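Local coordinates for AbyA5 (Verrucosispora maris, PDB 4YWF), which catalyses acetate elimination in spirotetronate biosynthesis, working as an esterase-like lyase of the alpha/beta-hydrolase superfamily, at residues G220-P228 with N281-V292; D321-D329 with H339-E350. The protein carries 4 engineered substitutions. All coordinates share one frame; numbering follows the deposited sequence.

Contact 1: G220-P228 with N281-V292; sequences GHLALRAAP and NWALTPQDLAGV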
loop_
_atom_site.group_PDB
_atom_site.type_symbol
_atom_site.label_atom_id
_atom_site.label_comp_id
_atom_site.label_asym_id
_atom_site.label_seq_id
_atom_site.Cartn_x
_atom_site.Cartn_y
_atom_site.Cartn_z
ATOM N N GLY A 220 5.277 -1.230 4.602
ATOM C CA GLY A 220 5.632 -2.087 5.669
ATOM C C GLY A 220 6.934 -1.682 6.351
ATOM O O GLY A 220 7.072 -1.798 7.573
ATOM N N HIS A 221 7.858 -1.160 5.575
ATOM C CA HIS A 221 9.080 -0.606 6.134
ATOM C C HIS A 221 8.711 0.627 7.035
ATOM O O HIS A 221 9.292 0.850 8.096
ATOM C CB HIS A 221 9.996 -0.210 4.998
ATOM C CG HIS A 221 11.146 0.641 5.436
ATOM N ND1 HIS A 221 11.137 1.998 5.315
ATOM C CD2 HIS A 221 12.364 0.309 5.930
ATOM C CE1 HIS A 221 12.284 2.482 5.752
ATOM N NE2 HIS A 221 13.049 1.470 6.131
ATOM N N LEU A 222 7.712 1.408 6.629
ATOM C CA LEU A 222 7.333 2.565 7.399
ATOM C C LEU A 222 6.696 2.177 8.704
ATOM O O LEU A 222 6.951 2.834 9.780
ATOM C CB LEU A 222 6.371 3.441 6.638
ATOM C CG LEU A 222 6.917 4.165 5.382
ATOM C CD1 LEU A 222 5.760 4.981 4.786
ATOM C CD2 LEU A 222 8.147 5.034 5.744
ATOM N N ALA A 223 5.859 1.137 8.641
ATOM C CA ALA A 223 5.241 0.641 9.853
ATOM C C ALA A 223 6.312 0.146 10.824
ATOM O O ALA A 223 6.245 0.413 12.054
ATOM C CB ALA A 223 4.257 -0.476 9.518
ATOM N N LEU A 224 7.255 -0.645 10.325
ATOM C CA LEU A 224 8.272 -1.194 11.208
ATOM C C LEU A 224 9.186 -0.117 11.820
ATOM O O LEU A 224 9.660 -0.278 12.982
ATOM C CB LEU A 224 9.150 -2.207 10.486
ATOM C CG LEU A 224 8.566 -3.556 10.099
ATOM C CD1 LEU A 224 9.396 -4.157 8.978
ATOM C CD2 LEU A 224 8.459 -4.480 11.323
ATOM N N ARG A 225 9.405 0.947 11.073
ATOM C CA ARG A 225 10.175 2.103 11.528
ATOM C C ARG A 225 9.354 2.865 12.562
ATOM O O ARG A 225 9.912 3.323 13.563
ATOM C CB ARG A 225 10.521 3.002 10.303
ATOM C CG ARG A 225 10.851 4.453 10.636
ATOM C CD ARG A 225 12.275 4.530 11.168
ATOM N NE ARG A 225 13.248 4.074 10.156
ATOM C CZ ARG A 225 14.437 3.498 10.420
ATOM N NH1 ARG A 225 14.830 3.247 11.684
ATOM N NH2 ARG A 225 15.230 3.137 9.419
ATOM N N ALA A 226 8.028 2.929 12.390
ATOM C CA ALA A 226 7.176 3.675 13.341
ATOM C C ALA A 226 7.010 2.949 14.652
ATOM O O ALA A 226 6.951 3.595 15.704
ATOM C CB ALA A 226 5.786 3.947 12.789
ATOM N N ALA A 227 6.876 1.614 14.579
ATOM C CA ALA A 227 6.362 0.840 15.676
ATOM C C ALA A 227 7.061 1.112 17.008
ATOM O O ALA A 227 6.376 1.219 18.033
ATOM C CB ALA A 227 6.459 -0.658 15.362
ATOM N N PRO A 228 8.389 1.215 17.009
ATOM C CA PRO A 228 8.966 1.329 18.380
ATOM C C PRO A 228 8.597 2.635 19.111
ATOM O O PRO A 228 8.491 2.614 20.330
ATOM C CB PRO A 228 10.474 1.173 18.153
ATOM C CG PRO A 228 10.593 0.441 16.829
ATOM C CD PRO A 228 9.422 0.913 16.000
ATOM N N ASN A 281 20.463 5.756 4.447
ATOM C CA ASN A 281 20.349 5.614 5.888
ATOM C C ASN A 281 18.941 5.252 6.377
ATOM O O ASN A 281 18.642 5.388 7.545
ATOM C CB ASN A 281 20.920 6.849 6.597
ATOM C CG ASN A 281 22.394 7.109 6.202
ATOM O OD1 ASN A 281 23.241 6.197 6.221
ATOM N ND2 ASN A 281 22.701 8.341 5.850
ATOM N N TRP A 282 18.071 4.786 5.473
ATOM C CA TRP A 282 16.730 4.331 5.878
ATOM C C TRP A 282 16.704 2.890 6.334
ATOM O O TRP A 282 15.657 2.398 6.792
ATOM C CB TRP A 282 15.757 4.508 4.705
ATOM C CG TRP A 282 15.507 5.926 4.328
ATOM C CD1 TRP A 282 16.171 7.090 4.806
ATOM C CD2 TRP A 282 14.545 6.377 3.384
ATOM N NE1 TRP A 282 15.624 8.209 4.197
ATOM C CE2 TRP A 282 14.632 7.802 3.328
ATOM C CE3 TRP A 282 13.573 5.723 2.619
ATOM C CZ2 TRP A 282 13.797 8.563 2.508
ATOM C CZ3 TRP A 282 12.743 6.489 1.786
ATOM C CH2 TRP A 282 12.863 7.878 1.735
ATOM N N ALA A 283 17.819 2.186 6.200
ATOM C CA ALA A 283 17.856 0.788 6.584
ATOM C C ALA A 283 17.407 0.598 8.035
ATOM O O ALA A 283 17.753 1.378 8.906
ATOM C CB ALA A 283 19.247 0.251 6.426
ATOM N N LEU A 284 16.601 -0.423 8.273
ATOM C CA LEU A 284 16.356 -0.930 9.611
ATOM C C LEU A 284 17.542 -1.790 10.112
ATOM O O LEU A 284 17.934 -2.817 9.495
ATOM C CB LEU A 284 15.058 -1.729 9.659
ATOM C CG LEU A 284 13.793 -0.959 9.256
ATOM C CD1 LEU A 284 12.666 -1.903 8.950
ATOM C CD2 LEU A 284 13.389 -0.013 10.372
ATOM N N THR A 285 18.091 -1.357 11.238
ATOM C CA THR A 285 19.172 -2.074 11.923
ATOM C C THR A 285 18.686 -3.201 12.891
ATOM O O THR A 285 17.523 -3.185 13.381
ATOM C CB THR A 285 19.993 -1.100 12.801
ATOM O OG1 THR A 285 19.185 -0.680 13.893
ATOM C CG2 THR A 285 20.420 0.136 11.996
ATOM N N PRO A 286 19.605 -4.126 13.254
ATOM C CA PRO A 286 19.258 -5.173 14.235
ATOM C C PRO A 286 18.562 -4.617 15.475
ATOM O O PRO A 286 17.552 -5.190 15.910
ATOM C CB PRO A 286 20.631 -5.750 14.628
ATOM C CG PRO A 286 21.446 -5.591 13.368
ATOM C CD PRO A 286 21.017 -4.242 12.813
ATOM N N GLN A 287 19.040 -3.478 15.983
ATOM C CA GLN A 287 18.380 -2.789 17.135
ATOM C C GLN A 287 17.039 -2.187 16.806
ATOM O O GLN A 287 16.156 -2.185 17.646
ATOM C CB GLN A 287 19.227 -1.664 17.722
ATOM N N ASP A 288 16.874 -1.654 15.607
ATOM C CA ASP A 288 15.553 -1.172 15.206
ATOM C C ASP A 288 14.550 -2.311 15.344
ATOM O O ASP A 288 13.456 -2.118 15.914
ATOM C CB ASP A 288 15.571 -0.657 13.767
ATOM C CG ASP A 288 16.344 0.697 13.628
ATOM O OD1 ASP A 288 16.430 1.419 14.639
ATOM O OD2 ASP A 288 16.894 1.002 12.528
ATOM N N LEU A 289 14.952 -3.489 14.842
ATOM C CA LEU A 289 14.084 -4.663 14.701
ATOM C C LEU A 289 13.829 -5.310 16.027
ATOM O O LEU A 289 12.717 -5.671 16.288
ATOM C CB LEU A 289 14.641 -5.678 13.692
ATOM C CG LEU A 289 14.885 -5.094 12.278
ATOM C CD1 LEU A 289 15.486 -6.143 11.378
ATOM C CD2 LEU A 289 13.593 -4.559 11.665
ATOM N N ALA A 290 14.863 -5.415 16.863
ATOM C CA ALA A 290 14.723 -5.836 18.246
ATOM C C ALA A 290 13.826 -4.914 19.028
ATOM O O ALA A 290 13.226 -5.358 19.971
ATOM C CB ALA A 290 16.099 -5.893 18.910
ATOM N N GLY A 291 13.727 -3.630 18.624
ATOM C CA GLY A 291 12.796 -2.651 19.261
ATOM C C GLY A 291 11.327 -2.789 18.885
ATOM O O GLY A 291 10.473 -2.130 19.460
ATOM N N VAL A 292 11.014 -3.613 17.890
ATOM C CA VAL A 292 9.611 -3.824 17.463
ATOM C C VAL A 292 9.023 -4.864 18.368
ATOM O O VAL A 292 9.418 -6.038 18.248
ATOM C CB VAL A 292 9.566 -4.343 16.020
ATOM C CG1 VAL A 292 8.156 -4.708 15.584
ATOM C CG2 VAL A 292 10.196 -3.331 15.062
HETATM O O HOH W 1 12.098 -0.382 13.970
#
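Arg225 lies along Leu284, its guanidinium covered on one face by Leu284 CD2 and gripped at the edge by three oxygens. From CB, 4.2 Å from Leu284 CD2, the chain starts opposite the backbone N (chi1 158°) and then bends twice, curling back over that methyl until CZ stands 3.7 Å from Leu284 CD2. At the tip, NH2 gives weak hydrogen bonds to Trp282 O (2.8 Å) and Ala283 O, while NH1 forms a salt bridge with Asp288 OD2 at 3.2 Å, its hydrogen bond weak. A long side chain ending in a flat cation suits this place, since its face can lie on the leucine while its edge donates. Asp288 is steadied by a capping box with Thr285, whose OG1 takes the Asp288 N-H and whose N reaches OD2 at 2.9 Å. His221 adds a second donor to Trp282 O: NE2 meets it in the ring plane at 2.8 Å (155° at the hydrogen), and CD2 rests on Leu284. A leucine at His221 would probably leave Trp282 O with just the weak arginine bond across this contact. Leu224 and Val292 extend the apolar side, and a water donates to Leu224 O and, weakly, to Asp288 O. Helix 218-226 lies between the loop and helix 286-290 on one flank and strand 233-239 on another, where Leu224 touches Ile236, while Leu289 packs on helix 310-318.

Contact 2: D321-D329 with H339-E350; sequences DFRTITHDD and HTRLWTLAQVLE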
loop_
_atom_site.group_PDB
_atom_site.type_symbol
_atom_site.label_atom_id
_atom_site.label_comp_id
_atom_site.label_asym_id
_atom_site.label_seq_id
_atom_site.Cartn_x
_atom_site.Cartn_y
_atom_site.Cartn_z
ATOM N N ASP A 321 8.491 -11.591 17.595
ATOM C CA ASP A 321 7.247 -12.261 17.293
ATOM C C ASP A 321 7.023 -12.111 15.794
ATOM O O ASP A 321 6.502 -11.078 15.354
ATOM C CB ASP A 321 6.168 -11.563 18.091
ATOM C CG ASP A 321 4.821 -12.239 17.981
ATOM O OD1 ASP A 321 4.683 -13.286 17.299
ATOM O OD2 ASP A 321 3.889 -11.712 18.631
ATOM N N PHE A 322 7.447 -13.119 15.030
ATOM C CA PHE A 322 7.514 -13.042 13.575
ATOM C C PHE A 322 6.810 -14.232 12.941
ATOM O O PHE A 322 7.078 -15.404 13.288
ATOM C CB PHE A 322 8.992 -12.897 13.107
ATOM C CG PHE A 322 9.128 -12.545 11.686
ATOM C CD1 PHE A 322 8.677 -11.323 11.216
ATOM C CD2 PHE A 322 9.666 -13.453 10.776
ATOM C CE1 PHE A 322 8.772 -11.002 9.867
ATOM C CE2 PHE A 322 9.775 -13.137 9.441
ATOM C CZ PHE A 322 9.337 -11.897 8.975
ATOM N N ARG A 323 5.871 -13.946 12.035
ATOM C CA ARG A 323 5.157 -14.984 11.319
ATOM C C ARG A 323 5.352 -14.718 9.867
ATOM O O ARG A 323 5.216 -13.586 9.406
ATOM C CB ARG A 323 3.666 -14.931 11.626
ATOM C CG ARG A 323 3.336 -14.872 13.103
ATOM C CD ARG A 323 3.176 -13.463 13.680
ATOM N NE ARG A 323 1.784 -13.396 13.948
ATOM C CZ ARG A 323 1.212 -13.442 15.128
ATOM N NH1 ARG A 323 1.867 -13.417 16.273
ATOM N NH2 ARG A 323 -0.061 -13.433 15.116
ATOM N N THR A 324 5.593 -15.779 9.122
ATOM C CA THR A 324 5.942 -15.660 7.780
ATOM C C THR A 324 5.655 -16.910 7.000
ATOM O O THR A 324 5.714 -18.041 7.518
ATOM C CB THR A 324 7.427 -15.230 7.683
ATOM O OG1 THR A 324 7.721 -14.841 6.344
ATOM C CG2 THR A 324 8.418 -16.315 8.201
ATOM N N ILE A 325 5.443 -16.655 5.714
ATOM C CA ILE A 325 5.256 -17.657 4.702
ATOM C C ILE A 325 5.971 -17.155 3.433
ATOM O O ILE A 325 6.063 -15.949 3.208
ATOM C CB ILE A 325 3.729 -17.810 4.518
ATOM C CG1 ILE A 325 3.379 -19.148 3.959
ATOM C CG2 ILE A 325 3.132 -16.627 3.756
ATOM C CD1 ILE A 325 1.886 -19.448 3.973
ATOM N N THR A 326 6.486 -18.055 2.608
ATOM C CA THR A 326 7.204 -17.675 1.418
ATOM C C THR A 326 6.510 -18.357 0.216
ATOM O O THR A 326 6.402 -19.551 0.176
ATOM C CB THR A 326 8.695 -18.107 1.521
ATOM O OG1 THR A 326 9.434 -17.212 2.366
ATOM C CG2 THR A 326 9.380 -18.117 0.169
ATOM N N HIS A 327 6.074 -17.620 -0.775
ATOM C CA HIS A 327 5.562 -18.279 -2.001
ATOM C C HIS A 327 6.718 -18.360 -2.990
ATOM O O HIS A 327 7.476 -17.396 -3.143
ATOM C CB HIS A 327 4.409 -17.525 -2.650
ATOM C CG HIS A 327 3.254 -17.245 -1.747
ATOM N ND1 HIS A 327 2.483 -18.238 -1.179
ATOM C CD2 HIS A 327 2.711 -16.069 -1.342
ATOM C CE1 HIS A 327 1.528 -17.690 -0.447
ATOM N NE2 HIS A 327 1.650 -16.378 -0.521
ATOM N N ASP A 328 6.866 -19.499 -3.658
ATOM C CA ASP A 328 7.852 -19.621 -4.734
ATOM C C ASP A 328 7.257 -18.921 -5.972
ATOM O O ASP A 328 6.668 -19.545 -6.884
ATOM C CB ASP A 328 8.254 -21.096 -4.959
ATOM C CG ASP A 328 9.099 -21.286 -6.203
ATOM O OD1 ASP A 328 10.034 -20.479 -6.429
ATOM O OD2 ASP A 328 8.793 -22.245 -6.964
ATOM N N ASP A 329 7.405 -17.590 -5.954
ATOM C CA ASP A 329 6.812 -16.714 -6.909
ATOM C C ASP A 329 7.615 -15.406 -6.986
ATOM O O ASP A 329 8.549 -15.128 -6.154
ATOM C CB ASP A 329 5.359 -16.453 -6.537
ATOM C CG ASP A 329 4.540 -15.870 -7.682
ATOM O OD1 ASP A 329 5.144 -15.645 -8.749
ATOM O OD2 ASP A 329 3.307 -15.660 -7.531
ATOM N N HIS A 339 -4.441 -17.232 -1.494
ATOM C CA HIS A 339 -3.696 -17.652 -0.339
ATOM C C HIS A 339 -3.197 -16.429 0.486
ATOM O O HIS A 339 -3.309 -16.415 1.699
ATOM C CB HIS A 339 -2.524 -18.500 -0.796
ATOM C CG HIS A 339 -1.803 -19.201 0.312
ATOM N ND1 HIS A 339 -2.033 -18.929 1.643
ATOM C CD2 HIS A 339 -0.849 -20.160 0.288
ATOM C CE1 HIS A 339 -1.302 -19.727 2.394
ATOM N NE2 HIS A 339 -0.555 -20.467 1.599
ATOM N N THR A 340 -2.661 -15.413 -0.172
ATOM C CA THR A 340 -2.094 -14.263 0.506
ATOM C C THR A 340 -3.185 -13.461 1.200
ATOM O O THR A 340 -3.022 -13.077 2.348
ATOM C CB THR A 340 -1.328 -13.340 -0.447
ATOM O OG1 THR A 340 -0.181 -14.021 -0.942
ATOM C CG2 THR A 340 -0.886 -12.047 0.284
ATOM N N ARG A 341 -4.299 -13.237 0.522
ATOM C CA ARG A 341 -5.414 -12.483 1.089
ATOM C C ARG A 341 -5.952 -13.217 2.338
ATOM O O ARG A 341 -6.175 -12.609 3.426
ATOM C CB ARG A 341 -6.521 -12.354 0.034
ATOM N N LEU A 342 -6.054 -14.537 2.222
ATOM C CA LEU A 342 -6.529 -15.325 3.374
ATOM C C LEU A 342 -5.511 -15.385 4.509
ATOM O O LEU A 342 -5.874 -15.280 5.684
ATOM C CB LEU A 342 -6.976 -16.737 2.961
ATOM C CG LEU A 342 -8.323 -16.648 2.210
ATOM C CD1 LEU A 342 -8.611 -17.958 1.495
ATOM C CD2 LEU A 342 -9.496 -16.228 3.088
ATOM N N TRP A 343 -4.237 -15.544 4.197
ATOM C CA TRP A 343 -3.263 -15.699 5.285
ATOM C C TRP A 343 -3.163 -14.406 6.063
ATOM O O TRP A 343 -3.147 -14.433 7.315
ATOM C CB TRP A 343 -1.938 -16.184 4.768
ATOM C CG TRP A 343 -0.894 -16.529 5.787
ATOM C CD1 TRP A 343 -0.650 -17.764 6.304
ATOM C CD2 TRP A 343 0.153 -15.674 6.305
ATOM N NE1 TRP A 343 0.452 -17.719 7.134
ATOM C CE2 TRP A 343 0.975 -16.466 7.133
ATOM C CE3 TRP A 343 0.495 -14.335 6.113
ATOM C CZ2 TRP A 343 2.093 -15.941 7.819
ATOM C CZ3 TRP A 343 1.606 -13.817 6.785
ATOM C CH2 TRP A 343 2.377 -14.609 7.631
ATOM N N THR A 344 -3.128 -13.282 5.343
ATOM C CA THR A 344 -2.946 -11.978 5.943
ATOM C C THR A 344 -4.143 -11.645 6.795
ATOM O O THR A 344 -4.038 -11.166 7.940
ATOM C CB THR A 344 -2.656 -10.847 4.922
ATOM O OG1 THR A 344 -3.667 -10.754 3.901
ATOM C CG2 THR A 344 -1.347 -11.083 4.258
ATOM N N LEU A 345 -5.292 -11.914 6.254
ATOM C CA LEU A 345 -6.489 -11.772 6.999
ATOM C C LEU A 345 -6.483 -12.557 8.325
ATOM O O LEU A 345 -6.733 -11.996 9.407
ATOM C CB LEU A 345 -7.665 -12.108 6.094
ATOM C CG LEU A 345 -9.003 -11.996 6.752
ATOM C CD1 LEU A 345 -9.207 -10.555 7.290
ATOM C CD2 LEU A 345 -10.075 -12.388 5.749
ATOM N N ALA A 346 -6.112 -13.825 8.245
ATOM C CA ALA A 346 -6.079 -14.695 9.386
ATOM C C ALA A 346 -5.129 -14.142 10.424
ATOM O O ALA A 346 -5.415 -14.141 11.603
ATOM C CB ALA A 346 -5.621 -16.072 8.961
ATOM N N GLN A 347 -3.987 -13.639 9.961
ATOM C CA GLN A 347 -3.037 -13.034 10.854
ATOM C C GLN A 347 -3.605 -11.788 11.596
ATOM O O GLN A 347 -3.443 -11.680 12.800
ATOM C CB GLN A 347 -1.761 -12.641 10.083
ATOM C CG GLN A 347 -0.884 -13.846 9.768
ATOM C CD GLN A 347 -0.191 -14.377 11.003
ATOM O OE1 GLN A 347 0.278 -13.622 11.861
ATOM N NE2 GLN A 347 -0.055 -15.678 11.065
ATOM N N VAL A 348 -4.257 -10.851 10.892
ATOM C CA VAL A 348 -4.763 -9.654 11.590
ATOM C C VAL A 348 -5.917 -9.985 12.502
ATOM O O VAL A 348 -6.019 -9.440 13.573
ATOM C CB VAL A 348 -5.171 -8.496 10.707
ATOM C CG1 VAL A 348 -6.304 -8.835 9.777
ATOM C CG2 VAL A 348 -5.586 -7.328 11.622
ATOM N N LEU A 349 -6.726 -10.973 12.152
ATOM C CA LEU A 349 -7.774 -11.367 13.077
ATOM C C LEU A 349 -7.262 -11.991 14.362
ATOM O O LEU A 349 -7.851 -11.761 15.432
ATOM C CB LEU A 349 -8.753 -12.314 12.419
ATOM C CG LEU A 349 -9.522 -11.787 11.214
ATOM C CD1 LEU A 349 -10.375 -12.892 10.608
ATOM C CD2 LEU A 349 -10.392 -10.591 11.559
ATOM N N GLU A 350 -6.193 -12.771 14.277
ATOM C CA GLU A 350 -5.554 -13.324 15.442
ATOM C C GLU A 350 -4.957 -12.251 16.294
ATOM O O GLU A 350 -5.238 -12.213 17.460
ATOM C CB GLU A 350 -4.476 -14.317 15.057
ATOM C CG GLU A 350 -3.854 -15.051 16.230
ATOM C CD GLU A 350 -2.609 -14.350 16.728
ATOM O OE1 GLU A 350 -2.065 -13.522 16.001
ATOM O OE2 GLU A 350 -2.227 -14.558 17.877
#
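Ile325 lies over the indole of Trp343, its CG2 centred above the six-membered ring at 4.0 Å from the centroid, a CH-pi contact. Its CD1 reaches on to the five-membered part of the indole and to His339 NE2 (3.6 Å). A branched aliphatic residue suits a strand and gives the tryptophan a broad greasy surface. Gln347 CG lies over the opposite face, toward the rim, so the indole is sandwiched between the two; Trp343 CH2, at the ring edge, lies 3.5 Å from Arg323 O.

Polar groups take over at both ends. Bent at chi2 (-72°), Gln347 brings OE1 to Arg323 NE, 2.6 Å away in a nearly straight bond (163°), meeting the guanidinium at its edge, in its plane, while the amide plane is turned nearly perpendicular to it. Arg323 NH1 also forms a salt bridge to Asp321 OD1 at 3.0 Å. Glu350 probably adds to this charge network, although its modelled atoms lie too close for the detail to be trusted.

At the other end, His327 turns its CE1 edge to the face of His339 in an offset edge-to-face pair, centroids 5.0 Å apart, while His327 NE2 and Thr340 OG1 share a hydrogen bond of 3.0 Å; Thr340 OG1 is also hydrogen-bonded to His336 O. Buried His339 ND1 finds no partner.

Strand and helix run antiparallel (175°), their axes 10.6 Å apart: the edge strand 322-327 of the alpha/beta-hydrolase sheet, covered by the helix that follows it. In this fold the intervening loop usually carries the catalytic histidine.

In the fold
Contact 1 closes at residue 292 before contact 2 opens at 321. Their centres lie 20 Å apart and their nearest atoms about 6 Å, without touching. Both are built around the same mixed sheet: helix 218-226 follows strand 207-215, where alpha/beta hydrolases usually place the nucleophile elbow, whereas helix 337-351 covers the outermost strand 322-327. Strands 233-239 and 296-301 separate the two parent strands. Helix 310-318 lies near both contacts, packing on Leu289 and on Phe322, which points away from helix 337-351. Contact 1 thus joins helix 218-226 to the loop and helix before strand 296-301, contact 2 the edge strand to its following helix, both in the half of the sheet formed by its later strands.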